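PDB 4R84: sialyltransferase 0160 from Photobacterium damselae, which probably transfers sialic acid from CMP-sialic acid to the 6-position of a galactoside acceptor, working as a glycosyltransferase of the GT-B structural group. Local coordinates for residues Ser452-Phe455 with Thr456-Ala459; Gln486-Thr490 with Leu491-Lys495. All blocks are in the same frame, centred on the assembly; numbering follows the deposited sequence.

Contact 1 of 2, residues Ser452-Phe455 with Thr456-Ala459; sequences SLYF and TIPA. With CSF (cytidine-5'-monophosphate-3-fluoro-N-acetyl-neuraminic acid), chain E.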
ATOM      1  N   SER A 452      13.943  -3.573   9.145  1.00 24.37           N
ATOM      2  CA  SER A 452      12.498  -3.700   9.071  1.00 23.61           C
ATOM      3  C   SER A 452      12.083  -4.719   8.005  1.00 19.88           C
ATOM      4  O   SER A 452      11.000  -5.298   8.069  1.00 21.91           O
ATOM      5  CB  SER A 452      11.877  -2.316   8.793  1.00 20.39           C
ATOM      6  OG  SER A 452      10.479  -2.410   8.739  1.00 32.02           O
ATOM      7  N   LEU A 453      12.942  -4.924   7.012  1.00 17.10           N
ATOM      8  CA  LEU A 453      12.627  -5.820   5.915  1.00 21.04           C
ATOM      9  C   LEU A 453      12.346  -7.252   6.399  1.00 18.89           C
ATOM     10  O   LEU A 453      11.671  -8.012   5.709  1.00 20.13           O
ATOM     11  CB  LEU A 453      13.760  -5.815   4.876  1.00 21.55           C
ATOM     12  CG  LEU A 453      15.117  -6.432   5.250  1.00 20.05           C
ATOM     13  CD1 LEU A 453      15.156  -7.941   4.968  1.00 18.75           C
ATOM     14  CD2 LEU A 453      16.233  -5.691   4.482  1.00 21.02           C
ATOM     15  N   TYR A 454      12.863  -7.624   7.575  1.00 18.55           N
ATOM     16  CA  TYR A 454      12.669  -8.993   8.072  1.00 17.28           C
ATOM     17  C   TYR A 454      11.242  -9.247   8.554  1.00 21.56           C
ATOM     18  O   TYR A 454      10.860 -10.395   8.780  1.00 23.46           O
ATOM     19  CB  TYR A 454      13.680  -9.314   9.193  1.00 19.40           C
ATOM     20  CG  TYR A 454      15.016  -9.688   8.611  1.00 19.29           C
ATOM     21  CD1 TYR A 454      15.263 -10.981   8.171  1.00 23.50           C
ATOM     22  CD2 TYR A 454      15.995  -8.726   8.420  1.00 19.16           C
ATOM     23  CE1 TYR A 454      16.471 -11.316   7.587  1.00 20.86           C
ATOM     24  CE2 TYR A 454      17.194  -9.045   7.845  1.00 19.14           C
ATOM     25  CZ  TYR A 454      17.430 -10.334   7.428  1.00 20.96           C
ATOM     26  OH  TYR A 454      18.640 -10.621   6.852  1.00 20.52           O
ATOM     27  N   PHE A 455      10.442  -8.189   8.670  1.00 17.05           N
ATOM     28  CA  PHE A 455       9.070  -8.358   9.122  1.00 24.96           C
ATOM     29  C   PHE A 455       8.132  -8.863   8.031  1.00 26.03           C
ATOM     30  O   PHE A 455       6.995  -9.229   8.308  1.00 33.39           O
ATOM     31  CB  PHE A 455       8.550  -7.042   9.690  1.00 23.15           C
ATOM     32  CG  PHE A 455       8.749  -6.928  11.158  1.00 22.46           C
ATOM     33  CD1 PHE A 455      10.033  -6.920  11.690  1.00 26.19           C
ATOM     34  CD2 PHE A 455       7.674  -6.874  12.017  1.00 25.19           C
ATOM     35  CE1 PHE A 455      10.231  -6.827  13.045  1.00 29.25           C
ATOM     36  CE2 PHE A 455       7.872  -6.782  13.381  1.00 23.84           C
ATOM     37  CZ  PHE A 455       9.148  -6.764  13.895  1.00 28.75           C
ATOM     38  N   THR A 456       8.602  -8.914   6.794  1.00 21.77           N
ATOM     39  CA  THR A 456       7.750  -9.465   5.752  1.00 28.88           C
ATOM     40  C   THR A 456       8.435 -10.623   5.042  1.00 28.52           C
ATOM     41  O   THR A 456       8.248 -10.850   3.851  1.00 30.57           O
ATOM     42  CB  THR A 456       7.319  -8.388   4.742  1.00 29.74           C
ATOM     43  OG1 THR A 456       8.463  -7.652   4.291  1.00 30.10           O
ATOM     44  CG2 THR A 456       6.334  -7.431   5.393  1.00 37.51           C
ATOM     45  N   ILE A 457       9.237 -11.361   5.801  1.00 24.28           N
ATOM     46  CA  ILE A 457       9.808 -12.604   5.302  1.00 23.27           C
ATOM     47  C   ILE A 457       9.240 -13.766   6.109  1.00 27.26           C
ATOM     48  O   ILE A 457       9.283 -13.728   7.338  1.00 31.66           O
ATOM     49  CB  ILE A 457      11.333 -12.621   5.422  1.00 21.54           C
ATOM     50  CG1 ILE A 457      11.964 -11.399   4.744  1.00 21.27           C
ATOM     51  CG2 ILE A 457      11.895 -13.912   4.836  1.00 25.19           C
ATOM     52  CD1 ILE A 457      13.476 -11.347   4.923  1.00 26.99           C
ATOM     53  N   PRO A 458       8.703 -14.797   5.425  1.00 27.95           N
ATOM     54  CA  PRO A 458       8.235 -15.998   6.130  1.00 30.57           C
ATOM     55  C   PRO A 458       9.333 -16.551   7.020  1.00 25.86           C
ATOM     56  O   PRO A 458      10.509 -16.541   6.620  1.00 25.05           O
ATOM     57  CB  PRO A 458       7.894 -16.968   4.995  1.00 27.81           C
ATOM     58  CG  PRO A 458       7.571 -16.076   3.820  1.00 28.07           C
ATOM     59  CD  PRO A 458       8.513 -14.898   3.965  1.00 26.77           C
ATOM     60  N   ALA A 459       8.969 -16.985   8.223  1.00 27.27           N
ATOM     61  CA  ALA A 459       9.938 -17.463   9.202  1.00 28.92           C
ATOM     62  C   ALA A 459      10.872 -18.530   8.630  1.00 28.52           C
ATOM     63  O   ALA A 459      12.061 -18.560   8.956  1.00 29.02           O
ATOM     64  CB  ALA A 459       9.223 -18.000  10.430  1.00 35.35           C
TER
HETATM   65  C5A CSF E 501      16.886   2.397  11.828  1.00 21.67           C
HETATM   66  C4A CSF E 501      15.907   3.067  10.873  1.00 21.01           C
HETATM   67  C2A CSF E 501      17.324   2.246   8.943  1.00 29.35           C
HETATM   68  O6A CSF E 501      18.154   1.612   9.934  1.00 24.59           O
HETATM   69  C6A CSF E 501      17.488   1.191  11.118  1.00 23.62           C
HETATM   70  C3A CSF E 501      16.600   3.456   9.561  1.00 21.51           C
HETATM   71  O4A CSF E 501      15.362   4.229  11.512  1.00 22.96           O
HETATM   72  N5A CSF E 501      16.185   1.963  13.016  1.00 26.00           N
HETATM   73  C7A CSF E 501      18.525   0.536  12.010  1.00 21.89           C
HETATM   74  C8A CSF E 501      19.121  -0.676  11.318  1.00 20.14           C
HETATM   75  C9A CSF E 501      20.004  -1.455  12.285  1.00 28.04           C
HETATM   76  O9A CSF E 501      20.500  -2.599  11.589  1.00 25.94           O
HETATM   77  O8A CSF E 501      18.047  -1.521  10.906  1.00 22.20           O
HETATM   78  O7A CSF E 501      19.575   1.467  12.276  1.00 25.67           O
HETATM   79  C1A CSF E 501      18.203   2.712   7.800  1.00 34.20           C
HETATM   80  OBA CSF E 501      17.659   3.193   6.786  1.00 31.59           O
HETATM   81  OAA CSF E 501      19.450   2.619   7.898  1.00 34.23           O
HETATM   82  O1A CSF E 501      16.317   1.383   8.409  1.00 26.49           O
HETATM   83  O2A CSF E 501      15.224  -0.854   8.399  1.00 39.04           O
HETATM   84  N1  CSF E 501      16.929  -1.892   2.813  1.00 17.93           N
HETATM   85  C2  CSF E 501      17.171  -2.728   1.712  1.00 18.30           C
HETATM   86  N3  CSF E 501      18.207  -3.596   1.741  1.00 15.51           N
HETATM   87  C4  CSF E 501      18.994  -3.654   2.837  1.00 17.36           C
HETATM   88  C5  CSF E 501      18.770  -2.819   3.932  1.00 18.02           C
HETATM   89  C6  CSF E 501      17.711  -1.918   3.895  1.00 17.39           C
HETATM   90  C3' CSF E 501      14.239  -1.147   4.431  1.00 22.91           C
HETATM   91  C2' CSF E 501      14.479  -1.567   3.005  1.00 19.56           C
HETATM   92  C1' CSF E 501      15.819  -0.932   2.709  1.00 18.78           C
HETATM   93  O4' CSF E 501      16.000   0.134   3.645  1.00 21.63           O
HETATM   94  C4' CSF E 501      14.821   0.248   4.441  1.00 21.22           C
HETATM   95  PA  CSF E 501      16.460  -0.147   7.900  1.00 33.87           P
HETATM   96  O5' CSF E 501      16.233  -0.092   6.330  1.00 26.72           O
HETATM   97  C5' CSF E 501      15.193   0.733   5.825  1.00 18.62           C
HETATM   98  O3' CSF E 501      12.859  -1.204   4.769  1.00 27.10           O
HETATM   99  O2' CSF E 501      13.524  -0.945   2.134  1.00 22.92           O
HETATM  100  N4  CSF E 501      20.033  -4.524   2.869  1.00 18.22           N
HETATM  101  O2  CSF E 501      16.416  -2.654   0.707  1.00 19.70           O
HETATM  102  O3A CSF E 501      17.830  -0.722   8.137  1.00 46.51           O
HETATM  103  C10 CSF E 501      16.583   2.272  14.253  1.00 32.01           C
HETATM  104  O10 CSF E 501      17.521   3.024  14.476  1.00 35.79           O
HETATM  105  C11 CSF E 501      15.808   1.614  15.361  1.00 35.62           C
HETATM  106  F3A CSF E 501      17.528   4.445   9.788  1.00 29.05           F
HETATM  107  O   HOH W   1       8.939  -5.432   6.237  1.00 30.57           O
HETATM  108  O   HOH W   2       8.910 -12.030   9.018  1.00 33.76           O

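Contact 2 of 2, residues Gln486-Thr490 with Leu491-Lys495; sequences QVMLT and LGIVK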
ATOM      1  N   GLN A 486      11.965  -8.764  21.064  1.00 19.16           N
ATOM      2  CA  GLN A 486      10.837  -9.335  21.803  1.00 20.71           C
ATOM      3  C   GLN A 486       9.615  -9.493  20.900  1.00 20.59           C
ATOM      4  O   GLN A 486       8.906 -10.504  20.973  1.00 23.06           O
ATOM      5  CB  GLN A 486      10.498  -8.474  23.028  1.00 21.46           C
ATOM      6  CG  GLN A 486      11.524  -8.603  24.177  1.00 26.07           C
ATOM      7  CD  GLN A 486      11.674 -10.027  24.664  1.00 29.52           C
ATOM      8  OE1 GLN A 486      10.700 -10.658  25.073  1.00 34.72           O
ATOM      9  NE2 GLN A 486      12.895 -10.546  24.620  1.00 31.12           N
ATOM     10  N   VAL A 487       9.387  -8.511  20.029  1.00 24.82           N
ATOM     11  CA  VAL A 487       8.284  -8.603  19.073  1.00 23.15           C
ATOM     12  C   VAL A 487       8.503  -9.710  18.052  1.00 21.39           C
ATOM     13  O   VAL A 487       7.604 -10.515  17.799  1.00 23.31           O
ATOM     14  CB  VAL A 487       8.074  -7.263  18.337  1.00 24.82           C
ATOM     15  CG1 VAL A 487       7.145  -7.435  17.133  1.00 27.19           C
ATOM     16  CG2 VAL A 487       7.563  -6.223  19.306  1.00 27.99           C
ATOM     17  N   MET A 488       9.711  -9.795  17.503  1.00 20.33           N
ATOM     18  CA  MET A 488      10.011 -10.815  16.512  1.00 23.92           C
ATOM     19  C   MET A 488       9.923 -12.220  17.108  1.00 21.18           C
ATOM     20  O   MET A 488       9.482 -13.155  16.432  1.00 24.52           O
ATOM     21  CB  MET A 488      11.402 -10.586  15.926  1.00 24.87           C
ATOM     22  CG  MET A 488      11.564  -9.222  15.308  1.00 27.98           C
ATOM     23  SD  MET A 488      13.155  -9.063  14.479  1.00 33.55           S
ATOM     24  CE  MET A 488      12.853 -10.056  13.049  1.00 28.68           C
ATOM     25  N   LEU A 489      10.337 -12.373  18.365  1.00 23.95           N
ATOM     26  CA  LEU A 489      10.198 -13.655  19.053  1.00 18.94           C
ATOM     27  C   LEU A 489       8.728 -14.045  19.217  1.00 23.42           C
ATOM     28  O   LEU A 489       8.355 -15.175  18.931  1.00 26.07           O
ATOM     29  CB  LEU A 489      10.904 -13.615  20.414  1.00 24.34           C
ATOM     30  CG  LEU A 489      12.443 -13.593  20.395  1.00 24.40           C
ATOM     31  CD1 LEU A 489      13.001 -13.273  21.772  1.00 26.10           C
ATOM     32  CD2 LEU A 489      13.031 -14.906  19.895  1.00 23.86           C
ATOM     33  N   THR A 490       7.902 -13.108  19.677  1.00 22.92           N
ATOM     34  CA  THR A 490       6.459 -13.339  19.862  1.00 29.01           C
ATOM     35  C   THR A 490       5.770 -13.711  18.544  1.00 27.10           C
ATOM     36  O   THR A 490       4.855 -14.548  18.509  1.00 29.84           O
ATOM     37  CB  THR A 490       5.778 -12.093  20.470  1.00 27.19           C
ATOM     38  OG1 THR A 490       6.317 -11.858  21.776  1.00 32.59           O
ATOM     39  CG2 THR A 490       4.267 -12.276  20.589  1.00 27.56           C
ATOM     40  N   LEU A 491       6.210 -13.070  17.470  1.00 25.85           N
ATOM     41  CA  LEU A 491       5.676 -13.318  16.134  1.00 27.15           C
ATOM     42  C   LEU A 491       6.274 -14.562  15.472  1.00 27.81           C
ATOM     43  O   LEU A 491       5.837 -14.963  14.402  1.00 31.25           O
ATOM     44  CB  LEU A 491       5.906 -12.091  15.246  1.00 27.63           C
ATOM     45  CG  LEU A 491       5.027 -10.874  15.534  1.00 32.47           C
ATOM     46  CD1 LEU A 491       5.509  -9.676  14.710  1.00 32.38           C
ATOM     47  CD2 LEU A 491       3.571 -11.191  15.235  1.00 34.01           C
ATOM     48  N   GLY A 492       7.290 -15.168  16.085  1.00 23.81           N
ATOM     49  CA  GLY A 492       7.863 -16.378  15.522  1.00 29.40           C
ATOM     50  C   GLY A 492       8.754 -16.145  14.312  1.00 20.88           C
ATOM     51  O   GLY A 492       9.081 -17.077  13.569  1.00 30.61           O
ATOM     52  N   ILE A 493       9.195 -14.909  14.137  1.00 21.75           N
ATOM     53  CA  ILE A 493      10.045 -14.585  13.005  1.00 24.81           C
ATOM     54  C   ILE A 493      11.406 -15.191  13.239  1.00 26.22           C
ATOM     55  O   ILE A 493      12.017 -15.754  12.332  1.00 25.56           O
ATOM     56  CB  ILE A 493      10.175 -13.071  12.805  1.00 31.75           C
ATOM     57  CG1 ILE A 493       8.793 -12.476  12.522  1.00 30.39           C
ATOM     58  CG2 ILE A 493      11.158 -12.769  11.675  1.00 23.56           C
ATOM     59  CD1 ILE A 493       8.778 -10.963  12.459  1.00 27.77           C
ATOM     60  N   VAL A 494      11.865 -15.073  14.474  1.00 21.37           N
ATOM     61  CA  VAL A 494      13.112 -15.695  14.889  1.00 22.11           C
ATOM     62  C   VAL A 494      12.935 -16.384  16.236  1.00 24.35           C
ATOM     63  O   VAL A 494      12.014 -16.073  16.996  1.00 23.81           O
ATOM     64  CB  VAL A 494      14.255 -14.667  15.019  1.00 20.35           C
ATOM     65  CG1 VAL A 494      14.633 -14.100  13.679  1.00 26.85           C
ATOM     66  CG2 VAL A 494      13.857 -13.569  15.968  1.00 26.20           C
ATOM     67  N   LYS A 495      13.847 -17.308  16.520  1.00 22.67           N
ATOM     68  CA  LYS A 495      14.045 -17.823  17.860  1.00 24.11           C
ATOM     69  C   LYS A 495      15.327 -17.198  18.415  1.00 25.44           C
ATOM     70  O   LYS A 495      16.095 -16.593  17.668  1.00 23.42           O
ATOM     71  CB  LYS A 495      14.125 -19.350  17.833  1.00 23.42           C
ATOM     72  CG  LYS A 495      12.832 -19.996  17.387  1.00 30.30           C
ATOM     73  CD  LYS A 495      12.908 -21.514  17.450  1.00 30.18           C
ATOM     74  CE  LYS A 495      11.536 -22.115  17.187  1.00 36.51           C
ATOM     75  NZ  LYS A 495      11.070 -21.826  15.800  1.00 43.69           N
TER
HETATM   76  O   HOH W   3       9.987 -17.292  18.466  1.00 20.96           O

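Contact 1 of 2, residues Ser452-Phe455 with Thr456-Ala459
Thr456 begins the way out of the 3-10 turn at 452-455 by sending its backbone N back to Leu453 O, a straight (170°) but long and weak hydrogen bond of 3.4 Å. Its side chain holds the same turn through water. OG1 stands between the backbone N and the carbonyl carbon (chi1 50°), on the side of the turn's carbonyls, and a water lies 3.0 Å from OG1 and donates to Ser452 O. The methyl CG2 settles against the carbonyl group of Phe455.

Ile457 adds the apolar half of the contact. Its CG1 lies anti to the carbonyl carbon and the chain then runs on extended (chi2 176°), carrying CD1 back alongside Leu453 and Tyr454. That methyl meets Leu453 CD1 at 3.8 Å and Tyr454 CD1 at 3.7 Å, reaching the ring obliquely. Leu453 divides its own branches between two tasks: CD1 lies over one face of the Tyr454 ring, offset toward its rim, while CD2 touches C4 of the bound nucleotide's cytosine at 3.8 Å. The turn thus illustrates how one short bend can be packed on its outgoing arm and still present its beginning to a ligand, for Ser452 N donates a nearly straight bond of 3.1 Å to phosphate oxygen O2A.

In sequence the bend links strand 445-447 to strand 462-468. Strand 462-468 packs on Tyr454 and Ile457, helix 434-438 meets Leu453 and Thr456, and helix 483-490 covers Phe455; the hydroxyl of Tyr454 is hydrogen-bonded to Thr362, at the end of strand 358-362.

Contact 2 of 2, residues Gln486-Thr490 with Leu491-Lys495
Met488 and Ile493 bracket the end of helix 483-490, joined both through their backbones and through their side chains. The carbonyl of Met488 accepts the N-H of Ile493, five residues on, at 2.9 Å. From the preceding carbonyl, Val487 O, a regular i to i+4 bond still reaches Leu491 N, also 2.9 Å. Before it, Gln486 O accepts in the same way from Thr490 N at 3.1 Å. Gly492, with its positive phi of 76°, then swings the chain out of the helix, and its N-H goes to Leu489 O at 3.0 Å. This last donor approaches from above the carbonyl plane, 70° out of it, so it misses the lone-pair directions. Leu489 O has a second partner, a water at 2.7 Å that also donates to Val494 O and so ties the helix end to the departing chain.

Two further backbone groups of the exit are answered from outside: Leu491 O accepts from Arg296 NH2, and Lys495 N donates to Asp498.

Apolar side chains pack around the same helix end. Met488 bends at its last torsion (chi3 74°), which brings CE against Ile493 CG2 at 3.5 Å, tighter than an ordinary methyl contact, while its CB rests on Val494 CG2. Leu489 reaches the departing chain with CD2, 3.3 Å from Val494 O. On another side of the helix, Val487 CG1 and Leu491 CD1 meet at 3.7 Å, their side chains running alongside each other.

Together these features make a textbook Schellman motif: a glycine in the left-handed helical conformation, an outer six-residue closure around an inner bond, and an apolar pair, Met488 with Ile493, spanning the helix end. Here it turns the chain from helix 483-490 toward strand 499-502.

Contacts 1 and 2 follow each other along the chain, yet their centres lie only 11 Å apart and they pack directly. Phe455 is the main bridge: its CE1 touches Met488 CG at 3.6 Å and its CZ lies 3.9 Å from Val487 CG1, so the 3-10 turn rests on the last turn of helix 483-490. The exit beyond the helix joins in, with Gly492 O 3.3 Å from Ala459 CB. Contact 1 touches the bound CMP-3-fluoro-sialic acid itself, whereas the Met488 side chain of contact 2 is about 10 Å from it and meets the ligand-binding turn through Tyr454 and Phe455.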